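Local coordinates for protein cytochrome P450 (Bacillus subtilis subsp. subtilis, PDB 4RM4) that probably acts as a heme-dependent monooxygenase, a versatile cytochrome P450 that would activate molecular oxygen at its heme iron to oxidise organic substrates, at residues Q113-T116 against D117-Q121; L148-S152 against A153-Q157; Q208-I211 against S212-E216. All blocks are in the same frame, centred on the assembly; numbering follows the deposited sequence.

Contact 1 of 3, residues Q113-T116 against D117-Q121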
loop_
_atom_site.group_PDB
_atom_site.type_symbol
_atom_site.label_atom_id
_atom_site.label_comp_id
_atom_site.label_asym_id
_atom_site.label_seq_id
_atom_site.Cartn_x
_atom_site.Cartn_y
_atom_site.Cartn_z
ATOM N N GLN A 113 7.877 -17.064 2.045
ATOM C CA GLN A 113 8.089 -17.988 0.932
ATOM C C GLN A 113 7.185 -19.207 1.046
ATOM O O GLN A 113 6.577 -19.640 0.067
ATOM C CB GLN A 113 9.557 -18.414 0.838
ATOM C CG GLN A 113 9.886 -19.270 -0.391
ATOM C CD GLN A 113 9.693 -18.529 -1.707
ATOM O OE1 GLN A 113 10.415 -17.578 -2.011
ATOM N NE2 GLN A 113 8.722 -18.971 -2.499
ATOM N N GLU A 114 7.088 -19.757 2.251
ATOM C CA GLU A 114 6.270 -20.937 2.473
ATOM C C GLU A 114 4.796 -20.629 2.217
ATOM O O GLU A 114 4.094 -21.409 1.581
ATOM C CB GLU A 114 6.505 -21.473 3.888
ATOM C CG GLU A 114 7.940 -21.925 4.119
ATOM C CD GLU A 114 8.272 -22.183 5.585
ATOM O OE1 GLU A 114 7.474 -21.796 6.463
ATOM O OE2 GLU A 114 9.339 -22.774 5.855
ATOM N N ILE A 115 4.337 -19.477 2.691
ATOM C CA ILE A 115 2.966 -19.051 2.455
ATOM C C ILE A 115 2.686 -18.907 0.956
ATOM O O ILE A 115 1.644 -19.328 0.446
ATOM C CB ILE A 115 2.696 -17.696 3.127
ATOM C CG1 ILE A 115 2.701 -17.841 4.649
ATOM C CG2 ILE A 115 1.382 -17.136 2.661
ATOM C CD1 ILE A 115 2.837 -16.512 5.378
ATOM N N THR A 116 3.616 -18.274 0.261
ATOM C CA THR A 116 3.487 -18.073 -1.173
ATOM C C THR A 116 3.377 -19.419 -1.881
ATOM O O THR A 116 2.479 -19.631 -2.698
ATOM C CB THR A 116 4.696 -17.291 -1.736
ATOM O OG1 THR A 116 4.734 -15.984 -1.135
ATOM C CG2 THR A 116 4.578 -17.144 -3.237
ATOM N N ASP A 117 4.280 -20.333 -1.559
ATOM C CA ASP A 117 4.270 -21.638 -2.219
ATOM C C ASP A 117 2.967 -22.388 -1.961
ATOM O O ASP A 117 2.461 -23.078 -2.841
ATOM C CB ASP A 117 5.479 -22.481 -1.808
ATOM C CG ASP A 117 6.789 -21.876 -2.263
ATOM O OD1 ASP A 117 6.765 -21.012 -3.169
ATOM O OD2 ASP A 117 7.847 -22.267 -1.725
ATOM N N GLU A 118 2.417 -22.234 -0.759
ATOM C CA GLU A 118 1.171 -22.915 -0.402
ATOM C C GLU A 118 -0.029 -22.381 -1.174
ATOM O O GLU A 118 -0.905 -23.146 -1.581
ATOM C CB GLU A 118 0.921 -22.834 1.107
ATOM C CG GLU A 118 1.979 -23.544 1.925
ATOM C CD GLU A 118 1.568 -23.743 3.370
ATOM O OE1 GLU A 118 0.433 -23.361 3.728
ATOM O OE2 GLU A 118 2.383 -24.288 4.146
ATOM N N LEU A 119 -0.066 -21.065 -1.382
ATOM C CA LEU A 119 -1.122 -20.457 -2.178
ATOM C C LEU A 119 -1.074 -20.985 -3.601
ATOM O O LEU A 119 -2.090 -21.394 -4.160
ATOM C CB LEU A 119 -0.978 -18.932 -2.192
ATOM C CG LEU A 119 -1.442 -18.236 -0.914
ATOM C CD1 LEU A 119 -0.983 -16.777 -0.902
ATOM C CD2 LEU A 119 -2.947 -18.342 -0.784
ATOM N N ILE A 120 0.119 -20.967 -4.178
ATOM C CA ILE A 120 0.313 -21.396 -5.556
ATOM C C ILE A 120 -0.116 -22.855 -5.768
ATOM O O ILE A 120 -0.769 -23.180 -6.767
ATOM C CB ILE A 120 1.767 -21.172 -6.011
ATOM C CG1 ILE A 120 2.073 -19.668 -6.038
ATOM C CG2 ILE A 120 1.994 -21.802 -7.376
ATOM C CD1 ILE A 120 3.487 -19.305 -6.455
ATOM N N GLN A 121 0.227 -23.717 -4.812
ATOM C CA GLN A 121 -0.117 -25.136 -4.883
ATOM C C GLN A 121 -1.601 -25.368 -5.137
ATOM O O GLN A 121 -1.974 -26.316 -5.835
ATOM C CB GLN A 121 0.324 -25.870 -3.609
ATOM C CG GLN A 121 1.773 -26.336 -3.618
ATOM C CD GLN A 121 2.269 -26.762 -2.247
ATOM O OE1 GLN A 121 1.718 -26.358 -1.221
ATOM N NE2 GLN A 121 3.322 -27.578 -2.221
HETATM O O HOH W 1 -0.346 -20.248 2.390
#
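Q113 reaches forward to D117, four residues on in helix 102-123, and their polar ends are hydrogen-bonded: Q113 NE2 donates to D117 OD1 over 2.9 Å. The Q113 chain starts with CG anti to the backbone N (chi1 -174°) and bends at chi2, which folds the amide along the helix. The bond is bent at the hydrogen (135°) and lies nearly in the amide plane, yet it meets OD1 from above the carboxylate plane. With an alanine here in place of D117 the carboxylate is gone, and the Q113 amide, still bonded to S365 OG, would probably be freer to turn about its chain.

Backbone bonds run beneath: D117 N to Q113 O at 2.9 Å and I120 N to T116 O at 3.1 Å. A water donates to I115 O (2.9 Å) and, weakly, to E118 OE1.

Apolar contacts are looser. T116 CG2 lies alongside I120 CD1 at 4.0 Å, and I115 CG2 approaches L119 CD1 at 4.3 Å; the T116 hydroxyl bonds back to I112 O.

Around this turn, Q113, T116 and I120 face helix 352-369, I115 and L119 lean on L139 of helix 138-147, and F135 of helix 131-136 covers T116, L119 and I120.

Contact 2 of 3, residues L148-S152 against A153-Q157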
loop_
_atom_site.group_PDB
_atom_site.type_symbol
_atom_site.label_atom_id
_atom_site.label_comp_id
_atom_site.label_asym_id
_atom_site.label_seq_id
_atom_site.Cartn_x
_atom_site.Cartn_y
_atom_site.Cartn_z
ATOM N N LEU A 148 1.943 -10.569 12.975
ATOM C CA LEU A 148 1.301 -9.983 14.160
ATOM C C LEU A 148 1.029 -11.003 15.253
ATOM O O LEU A 148 0.365 -10.691 16.247
ATOM C CB LEU A 148 -0.012 -9.291 13.798
ATOM C CG LEU A 148 0.162 -7.891 13.219
ATOM C CD1 LEU A 148 -1.161 -7.388 12.665
ATOM C CD2 LEU A 148 0.676 -6.960 14.300
ATOM N N GLY A 149 1.511 -12.225 15.056
ATOM C CA GLY A 149 1.393 -13.256 16.071
ATOM C C GLY A 149 -0.023 -13.747 16.300
ATOM O O GLY A 149 -0.353 -14.236 17.383
ATOM N N VAL A 150 -0.866 -13.629 15.280
ATOM C CA VAL A 150 -2.222 -14.156 15.362
ATOM C C VAL A 150 -2.147 -15.672 15.502
ATOM O O VAL A 150 -1.567 -16.346 14.653
ATOM C CB VAL A 150 -3.034 -13.796 14.107
ATOM C CG1 VAL A 150 -4.389 -14.472 14.136
ATOM C CG2 VAL A 150 -3.191 -12.284 13.996
ATOM N N PRO A 151 -2.700 -16.217 16.595
ATOM C CA PRO A 151 -2.621 -17.673 16.749
ATOM C C PRO A 151 -3.301 -18.371 15.576
ATOM O O PRO A 151 -4.357 -17.923 15.124
ATOM C CB PRO A 151 -3.375 -17.930 18.059
ATOM C CG PRO A 151 -4.289 -16.774 18.203
ATOM C CD PRO A 151 -3.539 -15.594 17.634
ATOM N N SER A 152 -2.689 -19.447 15.085
ATOM C CA SER A 152 -3.154 -20.118 13.875
ATOM C C SER A 152 -4.587 -20.631 14.000
ATOM O O SER A 152 -5.294 -20.775 12.999
ATOM C CB SER A 152 -2.204 -21.258 13.484
ATOM O OG SER A 152 -2.043 -22.188 14.542
ATOM N N ALA A 153 -5.014 -20.898 15.227
ATOM C CA ALA A 153 -6.379 -21.359 15.455
ATOM C C ALA A 153 -7.387 -20.205 15.509
ATOM O O ALA A 153 -8.516 -20.385 15.957
ATOM C CB ALA A 153 -6.462 -22.207 16.716
ATOM N N HIS A 154 -6.985 -19.029 15.038
ATOM C CA HIS A 154 -7.901 -17.887 14.989
ATOM C C HIS A 154 -7.818 -17.125 13.672
ATOM O O HIS A 154 -8.286 -15.990 13.563
ATOM C CB HIS A 154 -7.663 -16.952 16.168
ATOM C CG HIS A 154 -8.135 -17.512 17.473
ATOM N ND1 HIS A 154 -9.331 -18.186 17.600
ATOM C CD2 HIS A 154 -7.568 -17.515 18.703
ATOM C CE1 HIS A 154 -9.485 -18.573 18.854
ATOM N NE2 HIS A 154 -8.428 -18.181 19.543
ATOM N N MET A 155 -7.258 -17.787 12.669
ATOM C CA MET A 155 -7.047 -17.192 11.361
ATOM C C MET A 155 -8.296 -16.713 10.608
ATOM O O MET A 155 -8.226 -15.702 9.915
ATOM C CB MET A 155 -6.230 -18.138 10.482
ATOM C CG MET A 155 -4.788 -18.274 10.943
ATOM S SD MET A 155 -3.863 -16.744 10.692
ATOM C CE MET A 155 -3.758 -16.708 8.900
ATOM N N GLU A 156 -9.424 -17.421 10.716
ATOM C CA GLU A 156 -10.613 -17.027 9.936
ATOM C C GLU A 156 -11.273 -15.769 10.471
ATOM O O GLU A 156 -11.763 -14.930 9.713
ATOM C CB GLU A 156 -11.654 -18.144 9.851
ATOM C CG GLU A 156 -12.980 -17.684 9.217
ATOM C CD GLU A 156 -12.803 -17.046 7.828
ATOM O OE1 GLU A 156 -12.011 -17.569 7.012
ATOM O OE2 GLU A 156 -13.466 -16.014 7.552
ATOM N N GLN A 157 -11.292 -15.647 11.788
ATOM C CA GLN A 157 -11.886 -14.496 12.437
ATOM C C GLN A 157 -11.084 -13.267 12.041
ATOM O O GLN A 157 -11.620 -12.183 11.825
ATOM C CB GLN A 157 -11.821 -14.707 13.947
ATOM C CG GLN A 157 -12.695 -13.790 14.761
ATOM C CD GLN A 157 -12.634 -14.138 16.237
ATOM O OE1 GLN A 157 -11.823 -14.970 16.659
ATOM N NE2 GLN A 157 -13.492 -13.510 17.028
#
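V150 and P151 meet H154 and M155 around a type I turn that links the end of helix 138-147 to the start of helix 155-165, the E and F helices in the usual P450 lettering. The incoming helix closes with a Schellman motif in which G149, at positive phi, is the C' residue and V150 N returns to S145 O. V150 and P151 then run in extended form before the chain reverses.

The turn is closed by H154 N donating to P151 O at 2.9 Å. This bond is bent, 141° at the hydrogen, and the donor stands well above the carbonyl plane, as suits a tight i to i+3 turn with S152 and A153 at its corners. The pyrrolidine of P151 also meets the imidazole: CG comes to 3.4 Å from H154 CD2, at the ring edge and near the ring plane, so the rings do not stack. The same P151 CG is 3.9 Å from H154 CB.

M155 folds back over the turn. With all three torsions near -70°, its chain curls so that CG sits 3.3 Å from S152 O and 3.8 Å from S152 CA, while SD approaches V150 CG1 at 4.2 Å. V150 sets CG1 anti to its backbone N (chi1 174°), which aims that methyl at the sulfur. Both side chains also touch S145 of helix 138-147, and V150 reaches F194 of helix 177-204, so V150 is buried, whereas S152, A153 and H154 lie at the surface.

H154 occupies the N-cap position of helix 155-165. A Schellman-terminated helix, a short Gly-Val-Pro link and a turn into the next helix together form a compact E-F connection of the P450 fold.

Contact 3 of 3, residues Q208-I211 against S212-E216; sequences QDII and SILVE
D209 caps the start of helix 210-215 by gripping S212 with both carboxylate oxygens. Its CG lies between the backbone N and the carbonyl carbon (chi1 57°), which swings the carboxylate over the first turn: OD1 accepts from S212 N at 2.8 Å and OD2 from S212 OG at 2.7 Å. Both donors come from above the carboxylate plane. S212 turns OG anti to its carbonyl carbon (chi1 -66°), back toward the N-terminus, where it also bonds E207 N; the hydroxyl thus ties the cap to the chain before it. K202 offers D209 OD2 a long, weak ion pair.

The backbone follows with I213 N to D209 O at 3.1 Å and L214 N to I210 O at 3.0 Å, whereas V215 N to I211 O is weak, near the end of this short helix. I210 and L214 lie side by side, CG2 of the first 3.8 Å from CD1 of the second; I211 CG2 and V215 CG1 are looser at 4.3 Å.

These apolar chains divide among neighbours. I210 meets A99 and F100, its side chain about 6 Å from the heme; I211 lies on helix 177-204 and on C233 of helix 226-257, and L214 and V215 pack against L229 of helix 226-257.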
loop_
_atom_site.group_PDB
_atom_site.type_symbol
_atom_site.label_atom_id
_atom_site.label_comp_id
_atom_site.label_asym_id
_atom_site.label_seq_id
_atom_site.Cartn_x
_atom_site.Cartn_y
_atom_site.Cartn_z
ATOM N N GLN A 208 8.798 -14.170 17.726
ATOM C CA GLN A 208 9.562 -13.351 16.780
ATOM C C GLN A 208 8.698 -12.404 15.967
ATOM O O GLN A 208 9.100 -11.930 14.901
ATOM C CB GLN A 208 10.339 -14.250 15.825
ATOM C CG GLN A 208 11.223 -15.242 16.542
ATOM C CD GLN A 208 12.128 -14.574 17.557
ATOM O OE1 GLN A 208 12.275 -15.050 18.686
ATOM N NE2 GLN A 208 12.750 -13.465 17.159
ATOM N N ASP A 209 7.503 -12.140 16.466
ATOM C CA ASP A 209 6.535 -11.347 15.746
ATOM C C ASP A 209 6.656 -9.884 16.154
ATOM O O ASP A 209 7.328 -9.553 17.125
ATOM C CB ASP A 209 5.137 -11.848 16.060
ATOM C CG ASP A 209 4.850 -11.826 17.545
ATOM O OD1 ASP A 209 4.291 -10.824 18.035
ATOM O OD2 ASP A 209 5.209 -12.804 18.220
ATOM N N ILE A 210 5.987 -9.018 15.406
ATOM C CA ILE A 210 6.025 -7.576 15.646
ATOM C C ILE A 210 5.534 -7.207 17.053
ATOM O O ILE A 210 6.090 -6.327 17.696
ATOM C CB ILE A 210 5.132 -6.847 14.613
ATOM C CG1 ILE A 210 5.815 -6.813 13.237
ATOM C CG2 ILE A 210 4.786 -5.425 15.083
ATOM C CD1 ILE A 210 4.931 -6.260 12.120
ATOM N N ILE A 211 4.475 -7.869 17.507
ATOM C CA ILE A 211 3.894 -7.555 18.818
ATOM C C ILE A 211 4.874 -7.893 19.948
ATOM O O ILE A 211 5.055 -7.100 20.870
ATOM C CB ILE A 211 2.496 -8.189 19.017
ATOM C CG1 ILE A 211 1.457 -7.408 18.206
ATOM C CG2 ILE A 211 2.090 -8.158 20.502
ATOM C CD1 ILE A 211 0.086 -8.066 18.126
ATOM N N SER A 212 5.515 -9.055 19.858
ATOM C CA SER A 212 6.571 -9.418 20.802
ATOM C C SER A 212 7.650 -8.345 20.842
ATOM O O SER A 212 8.092 -7.917 21.911
ATOM C CB SER A 212 7.201 -10.762 20.419
ATOM O OG SER A 212 6.267 -11.822 20.545
ATOM N N ILE A 213 8.083 -7.923 19.662
ATOM C CA ILE A 213 9.143 -6.929 19.549
ATOM C C ILE A 213 8.774 -5.617 20.247
ATOM O O ILE A 213 9.585 -5.041 20.963
ATOM C CB ILE A 213 9.509 -6.694 18.073
ATOM C CG1 ILE A 213 10.145 -7.958 17.487
ATOM C CG2 ILE A 213 10.468 -5.526 17.929
ATOM C CD1 ILE A 213 10.320 -7.910 15.974
ATOM N N LEU A 214 7.541 -5.163 20.061
ATOM C CA LEU A 214 7.120 -3.880 20.607
ATOM C C LEU A 214 6.695 -3.952 22.083
ATOM O O LEU A 214 6.511 -2.916 22.722
ATOM C CB LEU A 214 6.025 -3.259 19.737
ATOM C CG LEU A 214 6.513 -2.962 18.314
ATOM C CD1 LEU A 214 5.375 -2.517 17.415
ATOM C CD2 LEU A 214 7.633 -1.942 18.306
ATOM N N VAL A 215 6.553 -5.157 22.634
ATOM C CA VAL A 215 6.231 -5.271 24.068
ATOM C C VAL A 215 7.429 -5.669 24.930
ATOM O O VAL A 215 7.348 -5.650 26.159
ATOM C CB VAL A 215 5.049 -6.221 24.358
ATOM C CG1 VAL A 215 3.786 -5.768 23.603
ATOM C CG2 VAL A 215 5.425 -7.650 24.024
ATOM N N GLU A 216 8.545 -6.022 24.298
ATOM C CA GLU A 216 9.761 -6.285 25.066
ATOM C C GLU A 216 10.107 -5.058 25.909
ATOM O O GLU A 216 9.950 -3.917 25.462
ATOM C CB GLU A 216 10.934 -6.643 24.151
ATOM C CG GLU A 216 12.093 -7.339 24.862
ATOM C CD GLU A 216 12.802 -6.445 25.868
ATOM O OE1 GLU A 216 13.051 -5.262 25.551
ATOM O OE2 GLU A 216 13.112 -6.928 26.981
#

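The three contacts follow one another along the chain without overlap, on helix 102-123, on the connection between helices 138-147 and 155-165, and on helix 210-215. Contacts 2 and 3 meet directly, their centres 16 Å apart: L148 O lies 3.2 Å from I211 CD1, and D209 CB packs on G149 N. L147, which ends helix 138-147, also shares a backbone hydrogen bond with I210. The end of helix 138-147 and the start of helix 210-215 are thus packed together as two adjoining junctions. Contact 1 stands apart, its nearest atoms about 7 Å from contact 2 and 12 Å from contact 3, but its helix flanks 138-147, which I115 touches.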